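Local atomic coordinates of TipC2 (Streptococcus intermedius B196, PDB entry 6DHX), a protein that probably acts as an immunity protein, recognising an antibacterial toxin exported by the type VII secretion system and so protecting the producing cell. Residues K160-Q164 with K165-D169; N40-T43 with D44-V47; K19-F22 with D23-Q27. All coordinates share one frame; numbering follows the deposited sequence.

Interaction 1: residues K160-Q164 with K165-D169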
loop_
_atom_site.group_PDB
_atom_site.type_symbol
_atom_site.label_atom_id
_atom_site.label_comp_id
_atom_site.label_asym_id
_atom_site.label_seq_id
_atom_site.Cartn_x
_atom_site.Cartn_y
_atom_site.Cartn_z
ATOM N N LYS A 160 -2.766 7.465 9.436
ATOM C CA LYS A 160 -4.081 6.904 9.730
ATOM C C LYS A 160 -4.311 5.566 9.025
ATOM O O LYS A 160 -4.839 4.621 9.628
ATOM C CB LYS A 160 -5.143 7.913 9.312
ATOM C CG LYS A 160 -6.563 7.461 9.665
ATOM C CD LYS A 160 -7.527 8.582 9.216
ATOM C CE LYS A 160 -8.969 8.098 9.173
ATOM N NZ LYS A 160 -9.392 7.525 10.475
ATOM N N ILE A 161 -3.954 5.479 7.748
ATOM C CA ILE A 161 -4.275 4.287 6.973
ATOM C C ILE A 161 -3.154 3.274 7.009
ATOM O O ILE A 161 -3.412 2.076 7.191
ATOM C CB ILE A 161 -4.620 4.656 5.515
ATOM C CG1 ILE A 161 -5.823 5.612 5.484
ATOM C CG2 ILE A 161 -4.836 3.351 4.673
ATOM C CD1 ILE A 161 -7.110 5.043 6.143
ATOM N N VAL A 162 -1.909 3.685 6.740
ATOM C CA VAL A 162 -0.849 2.667 6.711
ATOM C C VAL A 162 -0.498 2.226 8.129
ATOM O O VAL A 162 -0.417 1.032 8.412
ATOM C CB VAL A 162 0.408 3.144 5.961
ATOM C CG1 VAL A 162 1.552 2.052 6.061
ATOM C CG2 VAL A 162 0.086 3.390 4.473
ATOM N N ASN A 163 -0.219 3.185 9.024
ATOM C CA ASN A 163 0.251 2.749 10.341
ATOM C C ASN A 163 -0.883 2.240 11.222
ATOM O O ASN A 163 -0.797 1.142 11.787
ATOM C CB ASN A 163 1.008 3.896 11.017
ATOM C CG ASN A 163 2.385 4.090 10.391
ATOM O OD1 ASN A 163 2.912 3.172 9.755
ATOM N ND2 ASN A 163 2.976 5.252 10.584
ATOM N N GLN A 164 -1.950 3.020 11.356
ATOM C CA GLN A 164 -3.008 2.731 12.318
ATOM C C GLN A 164 -4.043 1.760 11.777
ATOM O O GLN A 164 -4.932 1.308 12.528
ATOM C CB GLN A 164 -3.692 4.051 12.764
ATOM C CG GLN A 164 -2.762 4.965 13.598
ATOM C CD GLN A 164 -1.919 4.136 14.567
ATOM O OE1 GLN A 164 -2.451 3.290 15.306
ATOM N NE2 GLN A 164 -0.602 4.337 14.534
ATOM N N LYS A 165 -3.946 1.382 10.511
ATOM C CA LYS A 165 -4.910 0.433 9.992
ATOM C C LYS A 165 -4.193 -0.767 9.381
ATOM O O LYS A 165 -4.265 -1.878 9.947
ATOM C CB LYS A 165 -5.852 1.109 8.986
ATOM C CG LYS A 165 -7.045 0.251 8.557
ATOM C CD LYS A 165 -8.049 1.144 7.810
ATOM C CE LYS A 165 -9.247 0.364 7.338
ATOM N NZ LYS A 165 -10.069 -0.177 8.485
ATOM N N VAL A 166 -3.480 -0.582 8.269
ATOM C CA VAL A 166 -2.885 -1.737 7.573
ATOM C C VAL A 166 -1.858 -2.435 8.454
ATOM O O VAL A 166 -1.881 -3.667 8.605
ATOM C CB VAL A 166 -2.235 -1.314 6.243
ATOM C CG1 VAL A 166 -1.495 -2.533 5.616
ATOM C CG2 VAL A 166 -3.293 -0.719 5.275
ATOM N N LEU A 167 -0.914 -1.678 9.008
ATOM C CA LEU A 167 0.143 -2.339 9.777
ATOM C C LEU A 167 -0.379 -2.789 11.139
ATOM O O LEU A 167 0.062 -3.819 11.678
ATOM C CB LEU A 167 1.371 -1.434 9.936
ATOM C CG LEU A 167 2.115 -1.115 8.623
ATOM C CD1 LEU A 167 3.351 -0.223 8.901
ATOM C CD2 LEU A 167 2.574 -2.434 7.888
ATOM N N LYS A 168 -1.324 -2.058 11.707
ATOM C CA LYS A 168 -1.925 -2.508 12.967
ATOM C C LYS A 168 -2.714 -3.804 12.743
ATOM O O LYS A 168 -2.682 -4.732 13.572
ATOM C CB LYS A 168 -2.822 -1.400 13.517
ATOM C CG LYS A 168 -3.342 -1.675 14.917
ATOM C CD LYS A 168 -4.243 -0.544 15.379
ATOM C CE LYS A 168 -4.558 -0.630 16.866
ATOM N NZ LYS A 168 -5.375 0.532 17.288
ATOM N N ASP A 169 -3.385 -3.901 11.589
ATOM C CA ASP A 169 -4.069 -5.137 11.202
ATOM C C ASP A 169 -3.089 -6.290 11.052
ATOM O O ASP A 169 -3.382 -7.412 11.470
ATOM C CB ASP A 169 -4.825 -4.955 9.879
ATOM C CG ASP A 169 -6.148 -4.236 10.050
ATOM O OD1 ASP A 169 -6.577 -4.039 11.197
ATOM O OD2 ASP A 169 -6.753 -3.854 9.037
#
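K165 sets its CB against the carbonyl oxygen of I161, CB to O 3.2 Å, while its chain leads away; its NZ is hydrogen-bonded to the carbonyl of A69. V166 then gives its backbone N-H to I161, five residues back, N to O 2.9 Å and nearly straight at 170°. With CG1 anti to the backbone N (chi1 174°), its CG2 is left on the I161 side, 3.4 Å from the O of I161. L167 repeats the five-residue step, its N lying 2.8 Å from the O of V162. Its side chain runs alongside that of V162 and points the same way, CD1 to V162 CG1 4.1 Å. The same CD1 packs 3.5 Å from N163 OD1, an amide oxygen already bonded to the hydroxyl of Y183. K168 keeps only a weak, bent bond from its N to the O of N163, and its extended chain runs past the Q164 carbonyl, K168 CD to Q164 O 3.5 Å. With D169 the helix returns to the four-residue pattern, N to K165 O. Such i to i+5 bonding, giving way to an alpha-helical bond at D169, is characteristic of a pi-bulge, here within helix 151-173 where it lies against strands 74-82 and 89-99.

Interaction 2: residues N40-T43 with D44-V47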
loop_
_atom_site.group_PDB
_atom_site.type_symbol
_atom_site.label_atom_id
_atom_site.label_comp_id
_atom_site.label_asym_id
_atom_site.label_seq_id
_atom_site.Cartn_x
_atom_site.Cartn_y
_atom_site.Cartn_z
ATOM N N ASN A 40 -6.094 -14.609 4.983
ATOM C CA ASN A 40 -7.373 -15.241 5.291
ATOM C C ASN A 40 -7.745 -15.017 6.748
ATOM O O ASN A 40 -8.930 -15.075 7.071
ATOM C CB ASN A 40 -7.347 -16.766 5.022
ATOM C CG ASN A 40 -7.202 -17.088 3.518
ATOM O OD1 ASN A 40 -7.528 -16.270 2.686
ATOM N ND2 ASN A 40 -6.706 -18.272 3.197
ATOM N N LYS A 41 -6.756 -14.764 7.609
ATOM C CA LYS A 41 -6.984 -14.562 9.046
ATOM C C LYS A 41 -7.535 -13.174 9.357
ATOM O O LYS A 41 -8.015 -12.970 10.471
ATOM C CB LYS A 41 -5.681 -14.779 9.836
ATOM C CG LYS A 41 -5.195 -16.264 9.845
ATOM C CD LYS A 41 -3.887 -16.408 10.651
ATOM C CE LYS A 41 -3.421 -17.873 10.700
ATOM N NZ LYS A 41 -2.259 -18.066 11.601
ATOM N N LEU A 42 -7.492 -12.231 8.399
ATOM C CA LEU A 42 -7.854 -10.823 8.651
ATOM C C LEU A 42 -9.261 -10.614 8.111
ATOM O O LEU A 42 -9.467 -10.542 6.892
ATOM C CB LEU A 42 -6.863 -9.862 7.985
ATOM C CG LEU A 42 -7.114 -8.361 8.214
ATOM C CD1 LEU A 42 -7.016 -8.051 9.723
ATOM C CD2 LEU A 42 -6.019 -7.585 7.413
ATOM N N THR A 43 -10.222 -10.442 9.014
ATOM C CA THR A 43 -11.612 -10.436 8.586
ATOM C C THR A 43 -11.967 -9.180 7.788
ATOM O O THR A 43 -12.877 -9.231 6.968
ATOM C CB THR A 43 -12.505 -10.599 9.841
ATOM O OG1 THR A 43 -12.332 -11.929 10.308
ATOM C CG2 THR A 43 -13.983 -10.434 9.480
ATOM N N ASP A 44 -11.259 -8.054 7.987
ATOM C CA ASP A 44 -11.595 -6.827 7.265
ATOM C C ASP A 44 -11.179 -6.838 5.800
ATOM O O ASP A 44 -11.460 -5.841 5.131
ATOM C CB ASP A 44 -10.937 -5.590 7.914
ATOM C CG ASP A 44 -11.650 -5.160 9.191
ATOM O OD1 ASP A 44 -12.803 -5.600 9.407
ATOM O OD2 ASP A 44 -11.086 -4.354 9.960
ATOM N N VAL A 45 -10.501 -7.873 5.293
ATOM C CA VAL A 45 -10.060 -7.786 3.899
ATOM C C VAL A 45 -10.570 -8.980 3.110
ATOM O O VAL A 45 -10.929 -10.028 3.670
ATOM C CB VAL A 45 -8.515 -7.681 3.807
ATOM C CG1 VAL A 45 -8.012 -6.490 4.658
ATOM C CG2 VAL A 45 -7.842 -9.039 4.257
ATOM N N GLU A 46 -10.618 -8.804 1.788
ATOM C CA GLU A 46 -10.742 -9.908 0.844
ATOM C C GLU A 46 -9.380 -10.264 0.257
ATOM O O GLU A 46 -8.594 -9.373 -0.078
ATOM C CB GLU A 46 -11.643 -9.522 -0.322
ATOM C CG GLU A 46 -13.083 -9.137 0.047
ATOM C CD GLU A 46 -13.832 -8.475 -1.111
ATOM O OE1 GLU A 46 -13.263 -8.249 -2.219
ATOM O OE2 GLU A 46 -15.012 -8.162 -0.903
ATOM N N VAL A 47 -9.145 -11.541 0.058
ATOM C CA VAL A 47 -7.946 -12.021 -0.628
ATOM C C VAL A 47 -8.349 -12.275 -2.071
ATOM O O VAL A 47 -9.417 -12.859 -2.331
ATOM C CB VAL A 47 -7.392 -13.310 0.018
ATOM C CG1 VAL A 47 -6.220 -13.831 -0.795
ATOM C CG2 VAL A 47 -6.889 -13.013 1.477
HETATM O O HOH W 1 -9.788 -12.412 4.755
#
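N40 meets V47 across the mouth of the bend, its amide oxygen OD1 3.5 Å from V47 CG2, with the two side chains crossing at about a right angle. The other end of the amide is held by N36, ND2 being hydrogen-bonded to N36 OD1. L42 carries most of the rest. Its CG stands anti to the backbone N (chi1 -178°), which sends the isobutyl group across the isopropyl of V45 at a slant: CD2 lies 3.6 Å from V45 CG1 and 3.9 Å from V45 CG2. The L42 carbonyl closes a type I beta turn, L42 to V45, that leads the chain from the 3-10 turn into strand 45-51, at one end of the large mixed sheet. In that turn V45 N donates to L42 O at 3.3 Å, a hydrogen bond nearly straight at 169°, though the donor stands above the carbonyl plane, 48° out of it. A water also links the bend, 2.9 Å from both L42 O and V45 O. T43 takes the second position of the turn with D44 after it, and the T43 carbonyl accepts a hydrogen bond from NZ of K66, just beyond the adjacent strand 59-65.

Interaction 3: residues K19-F22 with D23-Q27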
loop_
_atom_site.group_PDB
_atom_site.type_symbol
_atom_site.label_atom_id
_atom_site.label_comp_id
_atom_site.label_asym_id
_atom_site.label_seq_id
_atom_site.Cartn_x
_atom_site.Cartn_y
_atom_site.Cartn_z
ATOM N N LYS A 19 14.060 -8.128 8.141
ATOM C CA LYS A 19 14.813 -7.040 8.776
ATOM C C LYS A 19 13.911 -5.864 9.151
ATOM O O LYS A 19 14.349 -4.960 9.902
ATOM C CB LYS A 19 15.962 -6.558 7.853
ATOM C CG LYS A 19 17.132 -7.556 7.688
ATOM C CD LYS A 19 18.417 -6.846 7.231
ATOM C CE LYS A 19 19.548 -7.820 6.881
ATOM N NZ LYS A 19 20.905 -7.097 6.789
ATOM N N ASN A 20 12.674 -5.880 8.693
ATOM C CA ASN A 20 11.692 -4.848 8.982
ATOM C C ASN A 20 10.294 -5.424 8.759
ATOM O O ASN A 20 10.120 -6.549 8.264
ATOM C CB ASN A 20 11.924 -3.615 8.081
ATOM C CG ASN A 20 11.866 -3.987 6.629
ATOM O OD1 ASN A 20 10.813 -4.412 6.155
ATOM N ND2 ASN A 20 13.006 -3.869 5.922
ATOM N N ILE A 21 9.281 -4.609 9.079
ATOM C CA ILE A 21 7.914 -5.099 9.060
ATOM C C ILE A 21 7.453 -5.415 7.650
ATOM O O ILE A 21 6.598 -6.297 7.465
ATOM C CB ILE A 21 6.967 -4.079 9.741
ATOM C CG1 ILE A 21 5.602 -4.709 9.975
ATOM C CG2 ILE A 21 6.873 -2.752 8.893
ATOM C CD1 ILE A 21 4.751 -3.921 11.018
ATOM N N PHE A 22 8.002 -4.743 6.636
ATOM C CA PHE A 22 7.595 -5.018 5.260
ATOM C C PHE A 22 8.176 -6.347 4.784
ATOM O O PHE A 22 7.492 -7.098 4.088
ATOM C CB PHE A 22 8.026 -3.863 4.329
ATOM C CG PHE A 22 7.500 -2.528 4.836
ATOM C CD1 PHE A 22 6.128 -2.245 4.740
ATOM C CD2 PHE A 22 8.321 -1.667 5.518
ATOM C CE1 PHE A 22 5.592 -1.077 5.302
ATOM C CE2 PHE A 22 7.793 -0.474 6.096
ATOM C CZ PHE A 22 6.425 -0.196 5.975
ATOM N N ASP A 23 9.434 -6.640 5.133
ATOM C CA ASP A 23 9.967 -7.990 4.892
ATOM C C ASP A 23 9.073 -9.040 5.543
ATOM O O ASP A 23 8.885 -10.138 5.013
ATOM C CB ASP A 23 11.363 -8.179 5.500
ATOM C CG ASP A 23 12.477 -7.491 4.737
ATOM O OD1 ASP A 23 12.380 -7.205 3.524
ATOM O OD2 ASP A 23 13.536 -7.259 5.393
ATOM N N GLU A 24 8.621 -8.773 6.761
ATOM C CA GLU A 24 7.832 -9.765 7.470
ATOM C C GLU A 24 6.531 -10.056 6.719
ATOM O O GLU A 24 6.166 -11.219 6.483
ATOM C CB GLU A 24 7.602 -9.222 8.887
ATOM C CG GLU A 24 7.036 -10.136 9.865
ATOM C CD GLU A 24 6.872 -9.405 11.200
ATOM O OE1 GLU A 24 5.881 -8.650 11.297
ATOM O OE2 GLU A 24 7.743 -9.581 12.090
ATOM N N ILE A 25 5.837 -9.005 6.293
ATOM C CA ILE A 25 4.623 -9.171 5.490
ATOM C C ILE A 25 4.926 -9.891 4.173
ATOM O O ILE A 25 4.195 -10.817 3.782
ATOM C CB ILE A 25 3.951 -7.813 5.216
ATOM C CG1 ILE A 25 3.472 -7.161 6.532
ATOM C CG2 ILE A 25 2.755 -8.005 4.249
ATOM C CD1 ILE A 25 3.144 -5.591 6.381
ATOM N N TYR A 26 5.981 -9.463 3.476
ATOM C CA TYR A 26 6.326 -10.070 2.191
ATOM C C TYR A 26 6.623 -11.561 2.375
ATOM O O TYR A 26 6.086 -12.418 1.651
ATOM C CB TYR A 26 7.542 -9.337 1.589
ATOM C CG TYR A 26 7.998 -9.897 0.263
ATOM C CD1 TYR A 26 8.827 -11.028 0.213
ATOM C CD2 TYR A 26 7.619 -9.284 -0.956
ATOM C CE1 TYR A 26 9.228 -11.545 -1.017
ATOM C CE2 TYR A 26 8.023 -9.810 -2.188
ATOM C CZ TYR A 26 8.825 -10.923 -2.201
ATOM O OH TYR A 26 9.268 -11.466 -3.366
ATOM N N GLN A 27 7.488 -11.882 3.346
ATOM C CA GLN A 27 7.938 -13.273 3.487
ATOM C C GLN A 27 6.828 -14.167 3.995
ATOM O O GLN A 27 6.726 -15.328 3.587
ATOM C CB GLN A 27 9.155 -13.326 4.426
ATOM C CG GLN A 27 10.362 -12.638 3.740
ATOM C CD GLN A 27 11.624 -12.581 4.584
ATOM O OE1 GLN A 27 12.341 -11.577 4.532
ATOM N NE2 GLN A 27 11.926 -13.651 5.358
#
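A chi1 of 58° places the amide of N20 between its own backbone N and carbonyl carbon, folded back over the start of the helix, and chi1 of -75° in D23 swings the carboxylate back toward K19 and N20. N20 holds the N-cap position, and its OD1 takes the N-H of D23 at 2.8 Å, the donor tilted 32° from the amide plane, and a weaker, bent bond from the N of F22. In return, D23 OD2 accepts the backbone N-H of K19, N to OD2 2.9 Å, through its anti lone pair. The two side chains, N20 and D23, cross at about a right angle, although the planes of the amide and the carboxylate are only modestly inclined to each other, and D23 is further gripped by salt bridges to R115 and R112 and by the hydroxyl of Y110. Those arginines probably favour the charged carboxylate. Regular helical bonding starts at once, with E24 N 3.1 Å from N20 O and in the carbonyl plane, then I25 N to I21 O and Y26 N to F22 O. I21 CG2 sits over the centre of the F22 ring, 3.7 Å above its plane, and I21 CG1 meets I25 CD1 at 4.4 Å. Helix 21-32 thus presents I21 and I25 to L167 and W170 of helix 151-173, while F22 and Y26 reach strand 89-99 and E24 bonds W170 and S176.

Interactions 1 and 3 belong to the helical layer over the sheet and share a hydrophobic seam: L167 CD2 lies 3.5 Å from I25 CD1, with I21 and F22 close by. Interaction 2 lies farther from the centre of the chain, yet L42 still packs on D169 of interaction 1, so 160-169 touches both of the others. Interactions 2 and 3 do not meet, their nearest atoms being about 9 Å apart. Interaction 3 is largely buried and relies on polar side chains to start a helix; interaction 1, partly buried, is a backbone irregularity in mid-helix with aliphatic packing; interaction 2, also partly buried, is a turn into an end strand, bridged by water.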